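PDB 3DSB: putative acetyltransferase from Clostridium difficile, which probably acts as an acyltransferase of the GNAT family, transferring an acyl group to a substrate that has not been identified. Local coordinates for residues V67-Y72 with I87-V92; R10-D15 with Y57-V62. All coordinates share one frame; numbering follows the deposited sequence. Where two conformers were deposited one is given.

Contact 1. Residues V67-Y72 with I87-V92; sequences VAQIMY and IQSVYV
This contact is the half of the antiparallel β-hairpin of strands 65-77 and 82-92 away from its turn, in the buried centre of the GNAT sheet. At the hydrogen-bonded pair Q69-Y91 each amide points almost along the other's C=O axis, with 2.9 Å from Q69 N to Y91 O. The register slips at a classic bulge, where Q88 and S89 both face selenomethionine M71; a bulge in this strand is common in GNAT folds, beside the acyl-CoA site. M71 N donates to S89 O, and Q88 N reaches M71 O at 2.8 Å, approaching 26° above the carbonyl plane.

On the face of Q69, M71, S89 and Y91, the Q69 side chain starts in the crowded position between the backbone N and carbonyl carbon (chi1 65°) and bends at chi2, which brings its amide back across the strands. NE2 donates to S89 OG at 2.9 Å in an essentially straight bond (177°), with OG in the amide plane. N24 holds the other end of this amide through OE1. S89 OG also lies 3.2 Å from M71 CB. M71, bent at chi2 and chi3, crosses Q88 obliquely and sets its CE 3.7 Å from Q88 CB.

Aliphatic A68, I70, I87, V90 and V92 line the other face, and helix 101-115 packs on A68, I87 and V90. I70 and V90 lie side by side, with I70 CD1 3.6 Å from V90 CG2. Helix 17-32 packs on the Q69 face.

The chemistry therefore divides by face: aliphatic branches pack on one, while on the other the buried Q69 amide is bonded at both ends, which fixes its rotation and gives the S89 hydroxyl oxygen a donor.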
loop_
_atom_site.group_PDB
_atom_site.type_symbol
_atom_site.label_atom_id
_atom_site.label_comp_id
_atom_site.label_asym_id
_atom_site.label_seq_id
_atom_site.Cartn_x
_atom_site.Cartn_y
_atom_site.Cartn_z
ATOM N N VAL A 67 -11.367 10.848 -21.023
ATOM C CA VAL A 67 -10.983 9.777 -21.931
ATOM C C VAL A 67 -9.915 8.823 -21.339
ATOM O O VAL A 67 -9.536 7.844 -21.980
ATOM C CB VAL A 67 -10.475 10.317 -23.288
ATOM C CG1 VAL A 67 -11.534 11.212 -23.941
ATOM C CG2 VAL A 67 -9.201 11.119 -23.113
ATOM N N ALA A 68 -9.405 9.131 -20.136
ATOM C CA ALA A 68 -8.452 8.224 -19.468
ATOM C C ALA A 68 -8.368 8.537 -18.014
ATOM O O ALA A 68 -8.765 9.616 -17.577
ATOM C CB ALA A 68 -7.073 8.328 -20.095
ATOM N N GLN A 69 -7.876 7.558 -17.249
ATOM C CA GLN A 69 -7.718 7.751 -15.781
ATOM C C GLN A 69 -6.483 7.063 -15.280
ATOM O O GLN A 69 -6.034 6.060 -15.859
ATOM C CB GLN A 69 -8.920 7.212 -15.011
ATOM C CG GLN A 69 -9.116 5.697 -15.117
ATOM C CD GLN A 69 -8.642 4.958 -13.834
ATOM O OE1 GLN A 69 -9.330 4.970 -12.802
ATOM N NE2 GLN A 69 -7.500 4.288 -13.920
ATOM N N ILE A 70 -5.974 7.596 -14.171
ATOM C CA ILE A 70 -4.891 6.901 -13.438
ATOM C C ILE A 70 -5.200 7.058 -11.952
ATOM O O ILE A 70 -5.692 8.120 -11.520
ATOM C CB ILE A 70 -3.487 7.504 -13.799
ATOM C CG1 ILE A 70 -2.355 6.685 -13.190
ATOM C CG2 ILE A 70 -3.393 8.990 -13.499
ATOM C CD1 ILE A 70 -0.957 6.912 -13.871
HETATM N N MSE A 71 -4.955 6.002 -11.171
HETATM C CA MSE A 71 -5.286 5.981 -9.745
HETATM C C MSE A 71 -4.083 5.573 -8.931
HETATM O O MSE A 71 -3.336 4.676 -9.353
HETATM C CB MSE A 71 -6.425 5.007 -9.439
HETATM C CG MSE A 71 -7.008 5.200 -8.061
HETATM SE SE MSE A 71 -6.128 4.147 -6.648
HETATM C CE MSE A 71 -7.285 2.577 -6.700
ATOM N N TYR A 72 -3.848 6.262 -7.821
ATOM C CA TYR A 72 -2.813 5.825 -6.868
ATOM C C TYR A 72 -3.300 5.882 -5.446
ATOM O O TYR A 72 -4.198 6.671 -5.107
ATOM C CB TYR A 72 -1.517 6.622 -6.989
ATOM C CG TYR A 72 -1.641 8.105 -6.788
ATOM C CD1 TYR A 72 -1.686 8.671 -5.511
ATOM C CD2 TYR A 72 -1.711 8.971 -7.883
ATOM C CE1 TYR A 72 -1.794 10.062 -5.324
ATOM C CE2 TYR A 72 -1.786 10.329 -7.720
ATOM C CZ TYR A 72 -1.839 10.886 -6.453
ATOM O OH TYR A 72 -1.896 12.247 -6.306
ATOM N N ILE A 87 0.881 3.236 -7.795
ATOM C CA ILE A 87 -0.045 3.351 -8.951
ATOM C C ILE A 87 -0.808 2.048 -9.034
ATOM O O ILE A 87 -0.184 0.975 -9.175
ATOM C CB ILE A 87 0.731 3.622 -10.270
ATOM C CG1 ILE A 87 1.456 4.970 -10.168
ATOM C CG2 ILE A 87 -0.214 3.563 -11.481
ATOM C CD1 ILE A 87 2.414 5.236 -11.319
ATOM N N GLN A 88 -2.132 2.122 -8.996
ATOM C CA GLN A 88 -3.009 0.946 -8.974
ATOM C C GLN A 88 -3.710 0.667 -10.286
ATOM O O GLN A 88 -4.104 -0.458 -10.552
ATOM C CB GLN A 88 -4.077 1.071 -7.872
ATOM C CG GLN A 88 -3.509 1.290 -6.481
ATOM C CD GLN A 88 -2.645 0.157 -5.933
ATOM O OE1 GLN A 88 -2.511 -0.910 -6.559
ATOM N NE2 GLN A 88 -2.039 0.398 -4.751
ATOM N N SER A 89 -3.860 1.683 -11.138
ATOM C CA SER A 89 -4.535 1.482 -12.407
ATOM C C SER A 89 -4.262 2.610 -13.374
ATOM O O SER A 89 -4.101 3.760 -12.983
ATOM C CB SER A 89 -6.045 1.424 -12.185
ATOM O OG SER A 89 -6.518 2.667 -11.661
ATOM N N VAL A 90 -4.248 2.255 -14.649
ATOM C CA VAL A 90 -4.228 3.232 -15.746
ATOM C C VAL A 90 -5.126 2.674 -16.848
ATOM O O VAL A 90 -5.031 1.501 -17.198
ATOM C CB VAL A 90 -2.806 3.439 -16.337
ATOM C CG1 VAL A 90 -2.806 4.589 -17.352
ATOM C CG2 VAL A 90 -1.715 3.646 -15.264
ATOM N N TYR A 91 -5.964 3.522 -17.445
ATOM C CA TYR A 91 -6.833 3.049 -18.541
ATOM C C TYR A 91 -7.060 4.222 -19.495
ATOM O O TYR A 91 -7.317 5.368 -19.055
ATOM C CB TYR A 91 -8.209 2.602 -18.003
ATOM C CG TYR A 91 -9.091 2.034 -19.092
ATOM C CD1 TYR A 91 -8.909 0.718 -19.526
ATOM C CD2 TYR A 91 -10.067 2.806 -19.714
ATOM C CE1 TYR A 91 -9.674 0.193 -20.555
ATOM C CE2 TYR A 91 -10.851 2.259 -20.744
ATOM C CZ TYR A 91 -10.655 0.952 -21.144
ATOM O OH TYR A 91 -11.449 0.427 -22.176
ATOM N N VAL A 92 -7.042 3.900 -20.775
ATOM C CA VAL A 92 -7.281 4.874 -21.837
ATOM C C VAL A 92 -8.435 4.333 -22.684
ATOM O O VAL A 92 -8.372 3.194 -23.172
ATOM C CB VAL A 92 -6.022 5.061 -22.736
ATOM C CG1 VAL A 92 -6.311 6.114 -23.878
ATOM C CG2 VAL A 92 -4.815 5.482 -21.926
#

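Contact 2. Residues R10-D15 with Y57-V62; sequences REARMD and YHVYTV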
loop_
_atom_site.group_PDB
_atom_site.type_symbol
_atom_site.label_atom_id
_atom_site.label_comp_id
_atom_site.label_asym_id
_atom_site.label_seq_id
_atom_site.Cartn_x
_atom_site.Cartn_y
_atom_site.Cartn_z
ATOM N N ARG A 10 -6.545 16.515 -14.626
ATOM C CA ARG A 10 -7.044 17.119 -13.414
ATOM C C ARG A 10 -7.436 16.023 -12.438
ATOM O O ARG A 10 -7.701 14.873 -12.814
ATOM C CB ARG A 10 -8.285 17.968 -13.697
ATOM C CG ARG A 10 -9.468 17.229 -14.389
ATOM C CD ARG A 10 -10.796 18.010 -14.273
ATOM N NE ARG A 10 -11.899 17.375 -14.987
ATOM C CZ ARG A 10 -12.657 16.391 -14.514
ATOM N NH1 ARG A 10 -12.418 15.856 -13.302
ATOM N NH2 ARG A 10 -13.622 15.898 -15.283
ATOM N N GLU A 11 -7.545 16.410 -11.185
ATOM C CA GLU A 11 -8.106 15.508 -10.201
ATOM C C GLU A 11 -9.546 15.164 -10.594
ATOM O O GLU A 11 -10.303 15.993 -11.141
ATOM C CB GLU A 11 -8.046 16.167 -8.812
ATOM C CG GLU A 11 -6.608 16.304 -8.293
ATOM C CD GLU A 11 -6.480 16.820 -6.844
ATOM O OE1 GLU A 11 -7.524 17.046 -6.199
ATOM O OE2 GLU A 11 -5.314 16.974 -6.386
ATOM N N ALA A 12 -9.965 13.927 -10.313
ATOM C CA ALA A 12 -11.349 13.558 -10.566
ATOM C C ALA A 12 -12.308 14.303 -9.637
ATOM O O ALA A 12 -11.893 14.834 -8.608
ATOM C CB ALA A 12 -11.521 12.025 -10.424
ATOM N N ARG A 13 -13.570 14.319 -10.045
ATOM C CA ARG A 13 -14.704 14.898 -9.302
ATOM C C ARG A 13 -15.807 13.851 -9.171
ATOM O O ARG A 13 -15.791 12.846 -9.904
ATOM C CB ARG A 13 -15.248 16.140 -10.065
ATOM C CG ARG A 13 -14.197 17.210 -10.356
ATOM C CD ARG A 13 -14.822 18.487 -10.866
ATOM N NE ARG A 13 -15.206 18.441 -12.276
ATOM C CZ ARG A 13 -14.640 19.161 -13.261
ATOM N NH1 ARG A 13 -13.610 19.972 -13.036
ATOM N NH2 ARG A 13 -15.107 19.053 -14.493
HETATM N N MSE A 14 -16.774 14.072 -8.276
HETATM C CA MSE A 14 -17.877 13.114 -8.099
HETATM C C MSE A 14 -18.645 12.844 -9.395
HETATM O O MSE A 14 -19.102 11.721 -9.616
HETATM C CB MSE A 14 -18.826 13.542 -6.964
HETATM C CG MSE A 14 -19.939 12.532 -6.656
HETATM SE SE MSE A 14 -19.280 10.732 -6.183
HETATM C CE MSE A 14 -18.157 11.263 -4.720
ATOM N N ASP A 15 -18.788 13.858 -10.262
ATOM C CA ASP A 15 -19.439 13.648 -11.566
ATOM C C ASP A 15 -18.753 12.653 -12.494
ATOM O O ASP A 15 -19.354 12.186 -13.451
ATOM C CB ASP A 15 -19.588 14.979 -12.311
ATOM C CG ASP A 15 -20.867 15.697 -11.944
ATOM O OD1 ASP A 15 -21.229 16.650 -12.669
ATOM O OD2 ASP A 15 -21.524 15.286 -10.951
ATOM N N TYR A 57 -7.760 9.715 -7.957
ATOM C CA TYR A 57 -7.856 9.583 -9.402
ATOM C C TYR A 57 -7.493 10.891 -10.046
ATOM O O TYR A 57 -7.898 11.974 -9.573
ATOM C CB TYR A 57 -9.276 9.262 -9.846
ATOM C CG TYR A 57 -9.842 7.970 -9.347
ATOM C CD1 TYR A 57 -9.551 6.779 -9.979
ATOM C CD2 TYR A 57 -10.809 7.970 -8.338
ATOM C CE1 TYR A 57 -10.151 5.570 -9.537
ATOM C CE2 TYR A 57 -11.386 6.812 -7.886
ATOM C CZ TYR A 57 -11.067 5.603 -8.502
ATOM O OH TYR A 57 -11.669 4.466 -8.014
ATOM N N HIS A 58 -6.776 10.788 -11.166
ATOM C CA HIS A 58 -6.634 11.900 -12.104
ATOM C C HIS A 58 -7.204 11.419 -13.428
ATOM O O HIS A 58 -7.056 10.235 -13.799
ATOM C CB HIS A 58 -5.170 12.325 -12.294
ATOM C CG HIS A 58 -4.578 12.991 -11.093
ATOM N ND1 HIS A 58 -4.140 12.279 -9.994
ATOM C CD2 HIS A 58 -4.404 14.303 -10.785
ATOM C CE1 HIS A 58 -3.693 13.122 -9.075
ATOM N NE2 HIS A 58 -3.848 14.354 -9.524
ATOM N N VAL A 59 -7.816 12.343 -14.162
ATOM C CA VAL A 59 -8.386 12.026 -15.451
ATOM C C VAL A 59 -7.798 12.968 -16.503
ATOM O O VAL A 59 -7.434 14.131 -16.218
ATOM C CB VAL A 59 -9.936 12.174 -15.429
ATOM C CG1 VAL A 59 -10.552 11.057 -14.602
ATOM C CG2 VAL A 59 -10.393 13.571 -14.885
ATOM N N TYR A 60 -7.685 12.393 -17.699
ATOM C CA TYR A 60 -7.256 13.131 -18.902
ATOM C C TYR A 60 -8.520 13.526 -19.662
ATOM O O TYR A 60 -9.362 12.689 -19.934
ATOM C CB TYR A 60 -6.366 12.221 -19.730
ATOM C CG TYR A 60 -5.637 12.866 -20.885
ATOM C CD1 TYR A 60 -4.273 13.155 -20.793
ATOM C CD2 TYR A 60 -6.297 13.120 -22.085
ATOM C CE1 TYR A 60 -3.580 13.736 -21.872
ATOM C CE2 TYR A 60 -5.627 13.660 -23.150
ATOM C CZ TYR A 60 -4.278 13.951 -23.048
ATOM O OH TYR A 60 -3.637 14.494 -24.135
ATOM N N THR A 61 -8.687 14.833 -19.912
ATOM C CA THR A 61 -9.915 15.297 -20.572
ATOM C C THR A 61 -9.607 16.042 -21.857
ATOM O O THR A 61 -8.565 16.714 -21.981
ATOM C CB THR A 61 -10.775 16.215 -19.635
ATOM O OG1 THR A 61 -10.094 17.452 -19.398
ATOM C CG2 THR A 61 -11.037 15.516 -18.285
ATOM N N VAL A 62 -10.532 15.910 -22.798
ATOM C CA VAL A 62 -10.397 16.542 -24.111
ATOM C C VAL A 62 -11.707 17.258 -24.375
ATOM O O VAL A 62 -12.733 16.615 -24.527
ATOM C CB VAL A 62 -10.131 15.488 -25.204
ATOM C CG1 VAL A 62 -10.084 16.162 -26.598
ATOM C CG2 VAL A 62 -8.816 14.688 -24.921
HETATM O O HOH W 1 -11.375 18.806 -17.381
HETATM O O HOH W 2 -3.068 16.602 -8.354
#
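R10, V59 and A12 carry most of this contact, where strand 7-11, an outermost strand within this chain, runs out along strand 56-62. R10 and V59 form an antiparallel hydrogen-bonded pair, R10 N to V59 O at 3.0 Å and V59 N to R10 O at 2.9 Å. The R10 chain leaves in the crowded position (chi1 56°), then extends alongside V59, so that V59 CG2 lies over one face of the guanidinium, 3.4 Å from NH1. R13 NH2 lies over the opposite face. The proximity of the two positive groups is probably eased by D16, which forms a salt bridge with R10 NH1. That nitrogen also donates to E11 O at 3.0 Å, while a water accepts from NE and bridges to T61 OG1. Past the strand end, A12 N still reaches Y57 O at 2.9 Å, but from 43° above the carbonyl plane, and A12 CB rests 3.6 Å from Y57 CB. A second water links E11 OE2 to H58 NE2. Helix 38-50 packs on A12 and Y57, helix 101-115 covers H58 on the other side of the sheet, and strand 65-77 continues the sheet beyond strand 56-62.

From the N terminus, strand 7-11 leads into helices 17-32 and 38-50, and the return of the chain as strand 56-62 closes this mostly helical loop at contact 2. A short turn then starts strand 65-77, whose hairpin with strand 82-92 closes at contact 1. The two closures thus follow in series, neither nested nor crossed. They meet because strands 56-62 and 65-77 are sheet neighbours: I70 N lies 2.9 Å from H58 O, a probable hydrogen bond, and Y57 packs against Q69. Together the contacts tie four consecutive antiparallel strands, from strand 7-11, outermost on one side within this chain, inward to strand 82-92, which then pairs in parallel with strand 119-127.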